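Local coordinates for Alr3699 protein (Nostoc sp., PDB 4XSO), which is of unknown function but has the two-domain GT-B fold, with a parallel sheet at the core of each Rossmann-like half, at residues H125-L130 and I155-A160; I178-D183 and E294-V299; G20-L25 and A102-A107; A312-G317 and G328-P333. All blocks are in the same frame, centred on the assembly; numbering follows the deposited sequence.

Interaction 1. Residues H125-L130 and I155-A160; sequences HLHDIL and IANSQA. With GOL (glycerol), chain C.
His125 and Leu126 pair with Ile155 and Ala156 as parallel neighbours in the N-terminal Rossmann-like sheet, where strands 122-126 and 153-156 flank helix 137-150 in one beta-alpha-beta unit. Two backbone hydrogen bonds join them: Leu126 N to Ile155 O at 2.6 Å, with the donor nearly along the C=O axis, and Asn157 N to Leu126 O at 3.2 Å, just past the strand ends. The apolar contacts lie on both faces of the sheet. Ile155 CG2 sits over the centre of the His125 ring, 3.7 Å from its centroid, a CH-pi contact only 9° off the ring normal. The CE1 corner of His127 covers the opposite face of that ring nearer its rim, so the imidazole is clasped between two residues; its ND1 is tied to the hydroxyl of Tyr101. On the other face of the sheet Leu126 turns a methyl to Ala156, and farther along Ile129 CD1 reaches Ala160 CB (4.3 Å) in the first turn of helix 159-167, for which Ser158 is the N-cap. Polar contacts gather at the C-terminal ends of the strands. Asn157 CG stands between its own backbone N and carbonyl carbon (chi1 65°), and the amide beyond it lies beside the 125-130 segment, where ND2 makes a weak bond to His127 O. His127 is also bonded through NE2 to Asn103 OD1. A glycerol, probably from the crystallisation liquor, joins the two segments: its O1 is hydrogen-bonded to His127 ND1 at 2.8 Å and to Asn157 ND2 at 2.7 Å, the latter bond nearly straight at 171°.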
loop_
_atom_site.group_PDB
_atom_site.type_symbol
_atom_site.label_atom_id
_atom_site.label_comp_id
_atom_site.label_asym_id
_atom_site.label_seq_id
_atom_site.Cartn_x
_atom_site.Cartn_y
_atom_site.Cartn_z
ATOM N N HIS A 125 3.987 17.920 -2.803
ATOM C CA HIS A 125 4.190 19.294 -2.332
ATOM C C HIS A 125 4.415 19.284 -0.879
ATOM O O HIS A 125 3.528 18.889 -0.134
ATOM C CB HIS A 125 2.952 20.102 -2.620
ATOM C CG HIS A 125 3.185 21.555 -2.532
ATOM N ND1 HIS A 125 2.578 22.432 -3.385
ATOM C CD2 HIS A 125 3.971 22.295 -1.710
ATOM C CE1 HIS A 125 2.950 23.661 -3.081
ATOM N NE2 HIS A 125 3.788 23.608 -2.065
ATOM N N LEU A 126 5.650 19.610 -0.513
ATOM C CA LEU A 126 6.170 19.465 0.809
ATOM C C LEU A 126 5.927 20.805 1.495
ATOM O O LEU A 126 6.523 21.849 1.119
ATOM C CB LEU A 126 7.663 19.190 0.675
ATOM C CG LEU A 126 8.504 19.067 1.961
ATOM C CD1 LEU A 126 8.058 17.916 2.851
ATOM C CD2 LEU A 126 9.969 18.891 1.627
ATOM N N HIS A 127 5.051 20.806 2.483
ATOM C CA HIS A 127 4.764 21.989 3.232
ATOM C C HIS A 127 5.398 21.948 4.637
ATOM O O HIS A 127 5.251 22.925 5.385
ATOM C CB HIS A 127 3.265 22.194 3.410
ATOM C CG HIS A 127 2.509 22.382 2.136
ATOM N ND1 HIS A 127 2.418 23.595 1.513
ATOM C CD2 HIS A 127 1.782 21.522 1.386
ATOM C CE1 HIS A 127 1.689 23.493 0.420
ATOM N NE2 HIS A 127 1.266 22.249 0.332
ATOM N N ASP A 128 6.087 20.854 4.986
ATOM C CA ASP A 128 6.654 20.690 6.350
ATOM C C ASP A 128 8.174 20.794 6.311
ATOM O O ASP A 128 8.804 20.565 5.275
ATOM C CB ASP A 128 6.345 19.314 6.941
ATOM C CG ASP A 128 4.839 18.968 6.951
ATOM O OD1 ASP A 128 4.072 19.761 7.496
ATOM O OD2 ASP A 128 4.461 17.878 6.462
ATOM N N ILE A 129 8.736 21.150 7.450
ATOM C CA ILE A 129 10.163 20.966 7.717
ATOM C C ILE A 129 10.229 19.561 8.311
ATOM O O ILE A 129 9.635 19.321 9.357
ATOM C CB ILE A 129 10.682 22.028 8.685
ATOM C CG1 ILE A 129 10.642 23.396 7.997
ATOM C CG2 ILE A 129 12.111 21.706 9.199
ATOM C CD1 ILE A 129 11.190 24.496 8.887
ATOM N N LEU A 130 10.817 18.635 7.572
ATOM C CA LEU A 130 10.929 17.234 7.940
ATOM C C LEU A 130 11.987 17.049 9.049
ATOM O O LEU A 130 13.032 16.493 8.829
ATOM C CB LEU A 130 11.288 16.424 6.697
ATOM C CG LEU A 130 10.097 16.372 5.755
ATOM C CD1 LEU A 130 10.445 15.752 4.444
ATOM C CD2 LEU A 130 8.949 15.615 6.394
ATOM N N ILE A 155 7.782 19.557 -4.621
ATOM C CA ILE A 155 7.655 21.009 -4.550
ATOM C C ILE A 155 7.806 21.389 -3.125
ATOM O O ILE A 155 7.103 20.873 -2.260
ATOM C CB ILE A 155 6.284 21.486 -5.088
ATOM C CG1 ILE A 155 6.184 21.163 -6.577
ATOM C CG2 ILE A 155 6.149 22.983 -4.918
ATOM C CD1 ILE A 155 4.820 21.491 -7.163
ATOM N N ALA A 156 8.781 22.230 -2.829
ATOM C CA ALA A 156 9.005 22.666 -1.438
ATOM C C ALA A 156 8.583 24.131 -1.254
ATOM O O ALA A 156 8.798 24.932 -2.143
ATOM C CB ALA A 156 10.456 22.467 -1.049
ATOM N N ASN A 157 7.915 24.443 -0.146
ATOM C CA ASN A 157 7.350 25.770 0.088
ATOM C C ASN A 157 8.383 26.770 0.542
ATOM O O ASN A 157 8.156 27.996 0.594
ATOM C CB ASN A 157 6.142 25.675 1.003
ATOM C CG ASN A 157 6.502 25.190 2.432
ATOM O OD1 ASN A 157 7.647 24.777 2.710
ATOM N ND2 ASN A 157 5.517 25.280 3.337
ATOM N N SER A 158 9.608 26.294 0.717
ATOM C CA SER A 158 10.673 27.180 1.132
ATOM C C SER A 158 12.020 26.451 1.005
ATOM O O SER A 158 12.072 25.207 0.952
ATOM C CB SER A 158 10.450 27.596 2.578
ATOM O OG SER A 158 10.691 26.496 3.429
ATOM N N GLN A 159 13.077 27.241 0.867
ATOM C CA GLN A 159 14.460 26.724 1.034
ATOM C C GLN A 159 14.706 25.916 2.347
ATOM O O GLN A 159 15.338 24.874 2.291
ATOM C CB GLN A 159 15.504 27.825 0.842
ATOM C CG GLN A 159 15.491 28.315 -0.611
ATOM C CD GLN A 159 16.441 29.489 -0.969
ATOM O OE1 GLN A 159 16.910 30.236 -0.120
ATOM N NE2 GLN A 159 16.671 29.659 -2.259
ATOM N N ALA A 160 14.103 26.339 3.439
ATOM C CA ALA A 160 14.130 25.643 4.735
ATOM C C ALA A 160 13.505 24.227 4.671
ATOM O O ALA A 160 14.133 23.239 5.107
ATOM C CB ALA A 160 13.369 26.459 5.766
HETATM C C1 GOL C . 2.051 25.907 3.856
HETATM O O1 GOL C . 2.953 26.046 2.765
HETATM C C2 GOL C . 2.689 26.741 4.951
HETATM O O2 GOL C . 2.062 28.012 4.881
HETATM C C3 GOL C . 2.531 26.083 6.301
HETATM O O3 GOL C . 1.640 26.842 7.107
#

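Interaction 2. Residues I178-D183 and E294-V299; sequences IYNGFD and EPFGRV
Phe296 reaches across from just before helix 298-305 to three residues of the loop 178-183, each meeting a different part of its ring. CG stands anti to the backbone N (chi1 -175°), on the side of that loop, and the ring extends beyond it. Over one face lies Asn180, whose CB is 3.9 Å from the ring centroid in a CH-pi contact; its amide plane is stacked only 21° from the ring plane. Tyr179 crosses the Phe296 side chain at about a right angle, its CD1 lying in plane at the ring edge, 3.7 Å from CE2. Phe182 slides past in the opposite direction, and its CZ comes 3.9 Å from Phe296 CE1. Phe182 also meets Arg298: Phe182 CE2 lies over one face of the guanidinium, 3.6 Å from Arg298 NH2, with the two planes 26° apart. A water then bridges the segments, donating to Gly181 O at 2.7 Å and accepting from Arg298 NH1. Away from the ring contacts, the Tyr179 hydroxyl is hydrogen-bonded to Glu320. The loop follows the last strand of the N-terminal sheet, whereas Glu294 to Glu302 in the C-terminal half fit the EX7E motif of GT4-family glycosyltransferases; the contact joins the two halves at the interdomain cleft of a GT-B fold.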
loop_
_atom_site.group_PDB
_atom_site.type_symbol
_atom_site.label_atom_id
_atom_site.label_comp_id
_atom_site.label_asym_id
_atom_site.label_seq_id
_atom_site.Cartn_x
_atom_site.Cartn_y
_atom_site.Cartn_z
ATOM N N ILE A 178 8.748 26.474 -4.515
ATOM C CA ILE A 178 7.681 27.374 -5.027
ATOM C C ILE A 178 6.975 27.860 -3.780
ATOM O O ILE A 178 6.457 27.088 -3.002
ATOM C CB ILE A 178 6.678 26.700 -5.955
ATOM C CG1 ILE A 178 7.353 26.148 -7.188
ATOM C CG2 ILE A 178 5.593 27.697 -6.410
ATOM C CD1 ILE A 178 6.383 25.473 -8.114
ATOM N N TYR A 179 6.976 29.189 -3.590
ATOM C CA TYR A 179 6.469 29.819 -2.370
ATOM C C TYR A 179 4.921 29.805 -2.467
ATOM O O TYR A 179 4.378 29.622 -3.526
ATOM C CB TYR A 179 7.053 31.238 -2.318
ATOM C CG TYR A 179 8.552 31.308 -2.015
ATOM C CD1 TYR A 179 9.057 30.709 -0.853
ATOM C CD2 TYR A 179 9.446 32.062 -2.788
ATOM C CE1 TYR A 179 10.412 30.770 -0.510
ATOM C CE2 TYR A 179 10.841 32.128 -2.420
ATOM C CZ TYR A 179 11.305 31.484 -1.275
ATOM O OH TYR A 179 12.690 31.485 -0.819
ATOM N N ASN A 180 4.233 29.986 -1.337
ATOM C CA ASN A 180 2.800 30.231 -1.255
ATOM C C ASN A 180 2.454 31.537 -2.015
ATOM O O ASN A 180 3.237 32.517 -2.074
ATOM C CB ASN A 180 2.372 30.363 0.209
ATOM C CG ASN A 180 2.360 29.050 0.993
ATOM O OD1 ASN A 180 3.047 28.067 0.681
ATOM N ND2 ASN A 180 1.660 29.075 2.087
ATOM N N GLY A 181 1.306 31.546 -2.649
ATOM C CA GLY A 181 0.875 32.752 -3.397
ATOM C C GLY A 181 -0.315 33.384 -2.681
ATOM O O GLY A 181 -1.006 32.697 -1.965
ATOM N N PHE A 182 -0.521 34.669 -2.924
ATOM C CA PHE A 182 -1.557 35.496 -2.312
ATOM C C PHE A 182 -2.175 36.456 -3.336
ATOM O O PHE A 182 -1.469 37.010 -4.155
ATOM C CB PHE A 182 -0.922 36.328 -1.181
ATOM C CG PHE A 182 -0.295 35.481 -0.126
ATOM C CD1 PHE A 182 0.988 34.983 -0.304
ATOM C CD2 PHE A 182 -1.005 35.162 1.051
ATOM C CE1 PHE A 182 1.555 34.112 0.639
ATOM C CE2 PHE A 182 -0.412 34.379 2.000
ATOM C CZ PHE A 182 0.884 33.858 1.792
ATOM N N ASP A 183 -3.474 36.716 -3.227
ATOM C CA ASP A 183 -4.100 37.751 -4.042
ATOM C C ASP A 183 -3.724 39.076 -3.453
ATOM O O ASP A 183 -4.225 39.411 -2.392
ATOM C CB ASP A 183 -5.578 37.611 -4.009
ATOM C CG ASP A 183 -6.273 38.638 -4.915
ATOM O OD1 ASP A 183 -5.720 39.666 -5.346
ATOM O OD2 ASP A 183 -7.388 38.328 -5.258
ATOM N N GLU A 294 9.361 27.593 11.464
ATOM C CA GLU A 294 8.228 27.352 10.620
ATOM C C GLU A 294 8.688 27.300 9.147
ATOM O O GLU A 294 9.659 27.980 8.729
ATOM C CB GLU A 294 7.162 28.455 10.828
ATOM C CG GLU A 294 6.515 28.431 12.245
ATOM C CD GLU A 294 5.543 29.575 12.502
ATOM O OE1 GLU A 294 5.440 30.501 11.654
ATOM O OE2 GLU A 294 4.853 29.550 13.553
ATOM N N PRO A 295 7.973 26.501 8.337
ATOM C CA PRO A 295 8.413 26.313 6.952
ATOM C C PRO A 295 8.221 27.534 6.035
ATOM O O PRO A 295 9.043 27.761 5.193
ATOM C CB PRO A 295 7.583 25.126 6.467
ATOM C CG PRO A 295 6.465 24.991 7.418
ATOM C CD PRO A 295 6.923 25.556 8.725
ATOM N N PHE A 296 7.188 28.323 6.293
ATOM C CA PHE A 296 6.836 29.522 5.550
ATOM C C PHE A 296 5.838 30.354 6.404
ATOM O O PHE A 296 4.691 29.937 6.633
ATOM C CB PHE A 296 6.031 29.117 4.307
ATOM C CG PHE A 296 5.701 30.276 3.396
ATOM C CD1 PHE A 296 4.595 31.078 3.607
ATOM C CD2 PHE A 296 6.537 30.562 2.288
ATOM C CE1 PHE A 296 4.305 32.130 2.723
ATOM C CE2 PHE A 296 6.241 31.607 1.414
ATOM C CZ PHE A 296 5.135 32.384 1.647
ATOM N N GLY A 297 6.174 31.510 6.868
ATOM C CA GLY A 297 5.155 32.197 7.686
ATOM C C GLY A 297 4.136 32.956 6.848
ATOM O O GLY A 297 4.462 34.067 6.376
ATOM N N ARG A 298 2.925 32.406 6.639
ATOM C CA ARG A 298 1.925 33.125 5.801
ATOM C C ARG A 298 1.711 34.536 6.374
ATOM O O ARG A 298 1.672 35.547 5.670
ATOM C CB ARG A 298 0.591 32.343 5.690
ATOM C CG ARG A 298 0.725 31.038 4.879
ATOM C CD ARG A 298 -0.556 30.190 4.838
ATOM N NE ARG A 298 -1.683 30.881 4.214
ATOM C CZ ARG A 298 -1.850 31.058 2.895
ATOM N NH1 ARG A 298 -1.032 30.507 2.001
ATOM N NH2 ARG A 298 -2.885 31.763 2.444
ATOM N N VAL A 299 1.655 34.636 7.696
ATOM C CA VAL A 299 1.378 35.911 8.355
ATOM C C VAL A 299 2.414 36.992 8.076
ATOM O O VAL A 299 2.102 38.197 8.020
ATOM C CB VAL A 299 1.278 35.705 9.899
ATOM C CG1 VAL A 299 1.335 37.005 10.639
ATOM C CG2 VAL A 299 -0.035 34.985 10.195
HETATM O O HOH W 1 -1.383 30.181 -0.932
#

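Interaction 3. Residues G20-L25 and A102-A107; sequences GAELCL and ANTQKA
At the C-terminal ends of the strands of the N-terminal Rossmann-like sheet, Asn103, just after strand 99-102, meets Ala21 in the first turn of helix 20-29, which follows strand 9-13 through a glycine-rich loop. Asn103 CG is anti to the backbone N (chi1 -156°), on the side of the helix, and the amide beyond it reaches Ala21. Its ND2 donates to Ala21 O at 3.0 Å, a bent bond with an angle of 138° at the hydrogen. The acceptor lies close to the amide plane, but the donor stands well above the plane of the Ala21 carbonyl. That oxygen also accepts the helical bond from Leu25 N, likewise 3.0 Å long and arriving from the opposite face, so two donors grip it. Both amide atoms of Asn103 have further partners, ND2 bonding to Asp13 OD2 and OD1 to His127 NE2, and together these bonds fix how the amide is turned. Apolar atoms pack round the donor: Leu25 CB is 3.6 Å from ND2 and Ala21 CB 3.9 Å from it, while Leu25 CD1 approaches Asn103 CG at 4.1 Å as the two side chains slide past each other in opposite directions. Alongside, Glu22 bends at chi2 (71°), and its OE2 comes 3.7 Å from Thr104 CG2, the two side chains crossing at about a right angle. Thr104 occupies the N-cap position of helix 105-118, and its OG1 is bonded to Gln14 OE1. Helix N-termini converging on the C-terminal ends of neighbouring parallel strands are the hallmark of a Rossmann-like domain, here the N-terminal half of the GT-B fold.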
loop_
_atom_site.group_PDB
_atom_site.type_symbol
_atom_site.label_atom_id
_atom_site.label_comp_id
_atom_site.label_asym_id
_atom_site.label_seq_id
_atom_site.Cartn_x
_atom_site.Cartn_y
_atom_site.Cartn_z
ATOM N N GLY A 20 -2.217 25.248 7.422
ATOM C CA GLY A 20 -1.550 26.064 6.408
ATOM C C GLY A 20 -1.500 25.404 5.025
ATOM O O GLY A 20 -1.813 26.040 4.013
ATOM N N ALA A 21 -1.172 24.124 5.006
ATOM C CA ALA A 21 -1.063 23.368 3.793
ATOM C C ALA A 21 -2.437 23.265 3.039
ATOM O O ALA A 21 -2.491 23.351 1.839
ATOM C CB ALA A 21 -0.515 21.991 4.115
ATOM N N GLU A 22 -3.514 23.128 3.790
ATOM C CA GLU A 22 -4.849 22.976 3.215
ATOM C C GLU A 22 -5.310 24.290 2.551
ATOM O O GLU A 22 -5.767 24.299 1.400
ATOM C CB GLU A 22 -5.782 22.470 4.306
ATOM C CG GLU A 22 -5.536 21.044 4.717
ATOM C CD GLU A 22 -4.237 20.786 5.526
ATOM O OE1 GLU A 22 -3.796 21.639 6.328
ATOM O OE2 GLU A 22 -3.660 19.674 5.383
ATOM N N LEU A 23 -5.102 25.412 3.233
ATOM C CA LEU A 23 -5.386 26.731 2.691
ATOM C C LEU A 23 -4.586 26.981 1.445
ATOM O O LEU A 23 -5.105 27.548 0.460
ATOM C CB LEU A 23 -5.069 27.848 3.740
ATOM C CG LEU A 23 -5.814 27.813 5.107
ATOM C CD1 LEU A 23 -5.353 28.936 6.042
ATOM C CD2 LEU A 23 -7.323 27.872 4.928
ATOM N N CYS A 24 -3.299 26.608 1.466
ATOM C CA CYS A 24 -2.474 26.759 0.257
ATOM C C CYS A 24 -3.054 25.898 -0.894
ATOM O O CYS A 24 -3.077 26.328 -2.041
ATOM C CB CYS A 24 -0.995 26.435 0.527
ATOM S SG CYS A 24 0.148 26.760 -0.851
ATOM N N LEU A 25 -3.543 24.699 -0.566
ATOM C CA LEU A 25 -4.125 23.805 -1.565
ATOM C C LEU A 25 -5.389 24.410 -2.206
ATOM O O LEU A 25 -5.605 24.233 -3.396
ATOM C CB LEU A 25 -4.380 22.438 -0.917
ATOM C CG LEU A 25 -4.966 21.339 -1.859
ATOM C CD1 LEU A 25 -3.984 21.025 -2.956
ATOM C CD2 LEU A 25 -5.325 20.052 -1.105
ATOM N N ALA A 102 0.142 14.968 -4.089
ATOM C CA ALA A 102 0.084 14.724 -2.625
ATOM C C ALA A 102 0.600 15.934 -1.876
ATOM O O ALA A 102 1.735 16.394 -2.101
ATOM C CB ALA A 102 0.901 13.500 -2.275
ATOM N N ASN A 103 -0.240 16.405 -0.951
ATOM C CA ASN A 103 -0.047 17.651 -0.262
ATOM C C ASN A 103 0.358 17.529 1.229
ATOM O O ASN A 103 0.583 18.525 1.891
ATOM C CB ASN A 103 -1.295 18.506 -0.442
ATOM C CG ASN A 103 -1.000 20.000 -0.290
ATOM O OD1 ASN A 103 -0.200 20.529 -1.006
ATOM N ND2 ASN A 103 -1.695 20.675 0.628
ATOM N N THR A 104 0.459 16.305 1.726
ATOM C CA THR A 104 0.791 16.046 3.120
ATOM C C THR A 104 1.448 14.698 3.154
ATOM O O THR A 104 1.500 13.977 2.127
ATOM C CB THR A 104 -0.443 16.011 4.077
ATOM O OG1 THR A 104 -1.216 14.819 3.836
ATOM C CG2 THR A 104 -1.286 17.247 3.946
ATOM N N GLN A 105 2.052 14.359 4.312
ATOM C CA GLN A 105 2.830 13.107 4.413
ATOM C C GLN A 105 2.109 11.807 4.211
ATOM O O GLN A 105 2.578 10.923 3.495
ATOM C CB GLN A 105 3.531 12.987 5.773
ATOM C CG GLN A 105 4.835 13.699 5.853
ATOM C CD GLN A 105 5.538 13.480 7.199
ATOM O OE1 GLN A 105 5.746 14.435 7.967
ATOM N NE2 GLN A 105 5.884 12.224 7.495
ATOM N N LYS A 106 1.023 11.619 4.914
ATOM C CA LYS A 106 0.218 10.440 4.667
ATOM C C LYS A 106 -0.357 10.387 3.252
ATOM O O LYS A 106 -0.631 9.288 2.706
ATOM C CB LYS A 106 -0.952 10.415 5.632
ATOM C CG LYS A 106 -0.577 10.560 7.131
ATOM C CD LYS A 106 -1.640 9.865 7.981
ATOM C CE LYS A 106 -1.985 10.598 9.254
ATOM N NZ LYS A 106 -1.013 10.293 10.325
ATOM N N ALA A 107 -0.577 11.542 2.642
ATOM C CA ALA A 107 -1.128 11.525 1.253
ATOM C C ALA A 107 -0.020 11.051 0.350
ATOM O O ALA A 107 -0.252 10.365 -0.673
ATOM C CB ALA A 107 -1.646 12.890 0.822
#

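Interaction 4. Residues A312-G317 and G328-P333; sequences AAKAGG and GFLTTP
Ala312 and Ala313 run parallel to Leu330 and Thr331 as paired beta strands, held by three hydrogen bonds: Ala312 N to Phe329 O at 2.9 Å, Thr331 N to Ala312 O at 2.9 Å and Lys314 N to Thr331 O at 2.7 Å. The middle bond is close to linear at the carbonyl, and the outer two donors are tilted from their carbonyl planes. Ala312 O receives a second, weak bond from Thr331 OG1 at 3.5 Å, the hydroxyl standing between its own backbone N and carbonyl carbon (chi1 59°). On the face that carries Ala312 and Leu330, Ala312 CB touches Leu330 CD2 at 4.0 Å, and Lys314 CB lies against Leu330 CB before the rest of the lysine chain leads off. Beyond the pairing the chain turns at Lys314, the centre of an inverse gamma turn closed by a weak bond from Ala315 N to Ala313 O. Pro333 fills the bend from the other segment: its CB meets Ala313 CB at 4.0 Å, its CG meets Ala315 CB at 3.9 Å, and its CD comes 3.5 Å from Lys314 O. The pair belongs to the C-terminal Rossmann-like sheet, in which strand 329-331 is outermost and strand 310-313 lies between it and 285-287. The short helix 318-321 connects the two in a beta-alpha-beta unit. Phe329 and Thr331 pack on helix 336-348, while Ala312 meets His288 just past strand 285-287 and Leu330 meets Val322 just past the connecting helix.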
loop_
_atom_site.group_PDB
_atom_site.type_symbol
_atom_site.label_atom_id
_atom_site.label_comp_id
_atom_site.label_asym_id
_atom_site.label_seq_id
_atom_site.Cartn_x
_atom_site.Cartn_y
_atom_site.Cartn_z
ATOM N N ALA A 312 9.834 39.345 12.751
ATOM C CA ALA A 312 9.700 37.907 12.817
ATOM C C ALA A 312 10.816 37.216 13.546
ATOM O O ALA A 312 11.910 37.742 13.712
ATOM C CB ALA A 312 9.621 37.313 11.413
ATOM N N ALA A 313 10.547 35.978 13.910
ATOM C CA ALA A 313 11.546 35.188 14.623
ATOM C C ALA A 313 12.479 34.623 13.563
ATOM O O ALA A 313 12.010 34.169 12.519
ATOM C CB ALA A 313 10.862 34.092 15.454
ATOM N N LYS A 314 13.789 34.759 13.770
ATOM C CA LYS A 314 14.803 34.336 12.825
ATOM C C LYS A 314 15.050 32.821 12.862
ATOM O O LYS A 314 16.022 32.337 13.488
ATOM C CB LYS A 314 16.090 35.088 13.089
ATOM C CG LYS A 314 17.094 34.974 11.976
ATOM C CD LYS A 314 18.413 35.699 12.242
ATOM C CE LYS A 314 19.486 35.205 11.262
ATOM N NZ LYS A 314 20.232 36.321 10.618
ATOM N N ALA A 315 14.154 32.101 12.190
ATOM C CA ALA A 315 14.176 30.648 12.031
ATOM C C ALA A 315 13.303 30.192 10.829
ATOM O O ALA A 315 12.357 30.910 10.400
ATOM C CB ALA A 315 13.694 29.975 13.307
ATOM N N GLY A 316 13.656 29.026 10.268
ATOM C CA GLY A 316 12.900 28.425 9.185
ATOM C C GLY A 316 12.669 29.357 8.028
ATOM O O GLY A 316 13.543 30.069 7.652
ATOM N N GLY A 317 11.453 29.393 7.514
ATOM C CA GLY A 317 11.148 30.139 6.318
ATOM C C GLY A 317 11.291 31.642 6.448
ATOM O O GLY A 317 11.582 32.310 5.425
ATOM N N GLY A 328 11.642 44.383 6.634
ATOM C CA GLY A 328 11.174 43.864 7.906
ATOM C C GLY A 328 12.345 43.730 8.908
ATOM O O GLY A 328 13.451 44.159 8.642
ATOM N N PHE A 329 12.088 43.072 10.015
ATOM C CA PHE A 329 13.071 42.845 11.075
ATOM C C PHE A 329 13.036 41.408 11.482
ATOM O O PHE A 329 11.976 40.746 11.452
ATOM C CB PHE A 329 12.791 43.687 12.290
ATOM C CG PHE A 329 12.684 45.158 11.992
ATOM C CD1 PHE A 329 13.790 45.940 11.912
ATOM C CD2 PHE A 329 11.437 45.726 11.772
ATOM C CE1 PHE A 329 13.705 47.289 11.656
ATOM C CE2 PHE A 329 11.334 47.054 11.469
ATOM C CZ PHE A 329 12.458 47.837 11.428
ATOM N N LEU A 330 14.197 40.932 11.908
ATOM C CA LEU A 330 14.341 39.545 12.307
ATOM C C LEU A 330 14.990 39.570 13.662
ATOM O O LEU A 330 15.921 40.292 13.845
ATOM C CB LEU A 330 15.217 38.746 11.372
ATOM C CG LEU A 330 14.678 38.545 9.965
ATOM C CD1 LEU A 330 15.763 37.895 9.103
ATOM C CD2 LEU A 330 13.405 37.734 10.034
ATOM N N THR A 331 14.494 38.772 14.588
ATOM C CA THR A 331 15.082 38.652 15.924
ATOM C C THR A 331 15.206 37.201 16.349
ATOM O O THR A 331 14.455 36.335 15.903
ATOM C CB THR A 331 14.170 39.327 16.956
ATOM O OG1 THR A 331 12.886 38.701 16.902
ATOM C CG2 THR A 331 14.015 40.778 16.642
ATOM N N THR A 332 16.124 36.950 17.278
ATOM C CA THR A 332 16.384 35.608 17.744
ATOM C C THR A 332 15.178 34.988 18.379
ATOM O O THR A 332 14.649 35.544 19.288
ATOM C CB THR A 332 17.452 35.667 18.829
ATOM O OG1 THR A 332 18.603 36.355 18.309
ATOM C CG2 THR A 332 17.798 34.270 19.300
ATOM N N PRO A 333 14.747 33.793 17.945
ATOM C CA PRO A 333 13.525 33.313 18.575
ATOM C C PRO A 333 13.652 33.118 20.086
ATOM O O PRO A 333 14.699 32.716 20.571
ATOM C CB PRO A 333 13.229 31.980 17.876
ATOM C CG PRO A 333 14.073 31.958 16.679
ATOM C CD PRO A 333 15.221 32.891 16.883
#

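Along the chain interaction 3 closes first, then 1, 2 and 4. Interactions 1 and 3, with centres about 11 Å apart, share the N-terminal sheet and are joined by the bond from His127 to Asn103. Interaction 2, about 10 Å from interaction 1, pairs the loop leaving that sheet with the start of helix 298-305 in the C-terminal half; this helix leads into strand 310-313 of interaction 4. Glu294 O and Gly317 N link interactions 2 and 4, while Ala160 packs on Gly316 between 1 and 4. Interactions 3 and 4 lie on opposite sides of the chain's centre, their centres about 24 Å apart. Interaction 2 thus ties together the two halves of the GT-B fold.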